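Local coordinates for adhesion G-protein coupled receptor G6 (Danio rerio, PDB 6V55) that is an adhesion G-protein coupled receptor linked to myelination, whose large calcium-binding, glycosylated extracellular region probably takes part in cell adhesion and in control of signalling, at residues I42-F47 and G81-S86. Sequence-based numbering, arbitrary orientation.
Sequences IVQITF and GLTLNS. With NAG (2-acetamido-2-deoxy-beta-D-glucopyranose), chain H.
In the CUB-domain beta-sandwich, strand 83-85, within 81-86, is one of the two outermost strands of the four-stranded antiparallel sheet and pairs with 42-47, whose other edge is bonded to strand 105-114. Backbone bonds set the register. Ile45 and Leu84 form the hydrogen-bonded pair: Ile45 N meets Leu84 O at 2.9 Å, nearly along the C=O axis, whereas Leu84 N approaches Ile45 O from above the carbonyl plane. Phe47 N binds Leu82 O, and Ser86 N binds Val43 O at 2.8 Å. At that end a side chain replaces the carbonyl: Ser86 OG, turned between its own N and carbonyl carbon (chi1 66°), accepts a hydrogen bond from Val43 N at 2.6 Å and also bonds to Gly88 O. On the inner face Ile45 CG1 lies alongside Leu84 CB, both side chains reaching Val65 of the facing sheet, and Phe47 CD2 meets Leu82 CB at 4.2 Å; Leu82 O lies at the edge of the Phe47 ring, in its plane. The other face carries the glycan, with Asn85 ND2 bonded covalently to NAG C1. Gln44, CG anti to its backbone N, extends obliquely across Asn85, the two amide planes 18° apart, and brings NE2 to Thr83 CG2 at 3.4 Å. An alanine here would remove CG and the amide, and would probably leave Thr83 CG2 and the Asn85 amide less well covered beside the sugar. Farther along this face the neighbouring threonines point the same way, and Thr46 OG1 and Thr83 OG1 share a hydrogen bond at 3.2 Å.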
loop_
_atom_site.group_PDB
_atom_site.type_symbol
_atom_site.label_atom_id
_atom_site.label_comp_id
_atom_site.label_asym_id
_atom_site.label_seq_id
_atom_site.Cartn_x
_atom_site.Cartn_y
_atom_site.Cartn_z
ATOM N N ILE A 42 10.004 -1.568 17.426
ATOM C CA ILE A 42 8.889 -1.906 16.551
ATOM C C ILE A 42 8.552 -0.674 15.708
ATOM O O ILE A 42 9.033 0.427 15.967
ATOM C CB ILE A 42 7.651 -2.410 17.325
ATOM C CG1 ILE A 42 7.081 -1.320 18.234
ATOM C CG2 ILE A 42 7.976 -3.643 18.124
ATOM C CD1 ILE A 42 5.656 -1.607 18.680
ATOM N N VAL A 43 7.731 -0.868 14.681
ATOM C CA VAL A 43 7.369 0.211 13.764
ATOM C C VAL A 43 5.903 0.575 13.982
ATOM O O VAL A 43 5.027 -0.300 13.983
ATOM C CB VAL A 43 7.627 -0.181 12.298
ATOM C CG1 VAL A 43 7.260 0.964 11.378
ATOM C CG2 VAL A 43 9.082 -0.602 12.088
ATOM N N GLN A 44 5.640 1.864 14.177
ATOM C CA GLN A 44 4.288 2.393 14.263
ATOM C C GLN A 44 4.024 3.292 13.066
ATOM O O GLN A 44 4.757 4.266 12.850
ATOM C CB GLN A 44 4.118 3.189 15.543
ATOM C CG GLN A 44 2.705 3.554 15.800
ATOM C CD GLN A 44 2.569 4.543 16.922
ATOM O OE1 GLN A 44 3.291 5.545 16.988
ATOM N NE2 GLN A 44 1.675 4.239 17.853
ATOM N N ILE A 45 2.986 2.987 12.288
ATOM C CA ILE A 45 2.591 3.869 11.204
ATOM C C ILE A 45 1.342 4.622 11.623
ATOM O O ILE A 45 0.603 4.221 12.522
ATOM C CB ILE A 45 2.359 3.152 9.857
ATOM C CG1 ILE A 45 1.098 2.284 9.906
ATOM C CG2 ILE A 45 3.582 2.357 9.431
ATOM C CD1 ILE A 45 0.712 1.708 8.554
ATOM N N THR A 46 1.111 5.746 10.959
ATOM C CA THR A 46 -0.083 6.554 11.161
ATOM C C THR A 46 -0.462 7.100 9.794
ATOM O O THR A 46 0.379 7.679 9.096
ATOM C CB THR A 46 0.167 7.689 12.175
ATOM O OG1 THR A 46 0.193 7.156 13.515
ATOM C CG2 THR A 46 -0.909 8.783 12.081
ATOM N N PHE A 47 -1.699 6.864 9.387
ATOM C CA PHE A 47 -2.216 7.465 8.169
ATOM C C PHE A 47 -2.591 8.906 8.480
ATOM O O PHE A 47 -3.507 9.154 9.259
ATOM C CB PHE A 47 -3.427 6.694 7.667
ATOM C CG PHE A 47 -3.119 5.301 7.161
ATOM C CD1 PHE A 47 -2.981 5.071 5.799
ATOM C CD2 PHE A 47 -2.995 4.227 8.038
ATOM C CE1 PHE A 47 -2.714 3.807 5.316
ATOM C CE2 PHE A 47 -2.708 2.961 7.576
ATOM C CZ PHE A 47 -2.573 2.750 6.209
ATOM N N GLY A 81 -8.069 7.651 9.921
ATOM C CA GLY A 81 -7.530 8.077 11.203
ATOM C C GLY A 81 -6.708 7.043 11.961
ATOM O O GLY A 81 -6.578 7.139 13.183
ATOM N N LEU A 82 -6.117 6.079 11.263
ATOM C CA LEU A 82 -5.661 4.842 11.883
ATOM C C LEU A 82 -4.178 4.858 12.252
ATOM O O LEU A 82 -3.355 5.515 11.604
ATOM C CB LEU A 82 -5.938 3.668 10.949
ATOM C CG LEU A 82 -7.230 2.901 11.238
ATOM C CD1 LEU A 82 -8.485 3.800 11.131
ATOM C CD2 LEU A 82 -7.310 1.693 10.311
ATOM N N THR A 83 -3.843 4.092 13.298
ATOM C CA THR A 83 -2.478 3.968 13.812
ATOM C C THR A 83 -2.195 2.504 14.110
ATOM O O THR A 83 -2.800 1.932 15.016
ATOM C CB THR A 83 -2.275 4.791 15.087
ATOM O OG1 THR A 83 -2.528 6.183 14.833
ATOM C CG2 THR A 83 -0.856 4.614 15.597
ATOM N N LEU A 84 -1.279 1.893 13.368
ATOM C CA LEU A 84 -1.042 0.460 13.454
ATOM C C LEU A 84 0.391 0.189 13.885
ATOM O O LEU A 84 1.299 1.003 13.673
ATOM C CB LEU A 84 -1.315 -0.246 12.129
ATOM C CG LEU A 84 -2.655 0.082 11.461
ATOM C CD1 LEU A 84 -2.817 -0.741 10.202
ATOM C CD2 LEU A 84 -3.854 -0.134 12.389
ATOM N N ASN A 85 0.585 -0.977 14.487
ATOM C CA ASN A 85 1.779 -1.258 15.256
ATOM C C ASN A 85 2.309 -2.623 14.855
ATOM O O ASN A 85 1.577 -3.617 14.926
ATOM C CB ASN A 85 1.464 -1.190 16.765
ATOM C CG ASN A 85 2.221 -0.075 17.446
ATOM O OD1 ASN A 85 3.328 0.234 17.000
ATOM N ND2 ASN A 85 1.664 0.550 18.514
ATOM N N SER A 86 3.571 -2.667 14.421
ATOM C CA SER A 86 4.201 -3.927 14.039
ATOM C C SER A 86 4.545 -4.779 15.256
ATOM O O SER A 86 4.935 -4.265 16.310
ATOM C CB SER A 86 5.472 -3.669 13.232
ATOM O OG SER A 86 6.451 -3.030 14.037
HETATM C C1 NAG H . 0.424 0.425 19.268
HETATM C C2 NAG H . 0.443 1.495 20.401
HETATM C C3 NAG H . -0.879 1.464 21.188
HETATM C C4 NAG H . -2.063 1.655 20.246
HETATM C C5 NAG H . -2.061 0.557 19.183
HETATM C C6 NAG H . -3.159 0.747 18.161
HETATM C C7 NAG H . 2.236 2.279 21.919
HETATM C C8 NAG H . 3.390 1.853 22.784
HETATM N N2 NAG H . 1.581 1.292 21.288
HETATM O O3 NAG H . -0.896 2.463 22.205
HETATM O O4 NAG H . -3.289 1.630 20.970
HETATM O O5 NAG H . -0.813 0.571 18.461
HETATM O O6 NAG H . -3.542 -0.480 17.553
HETATM O O7 NAG H . 1.904 3.459 21.810
#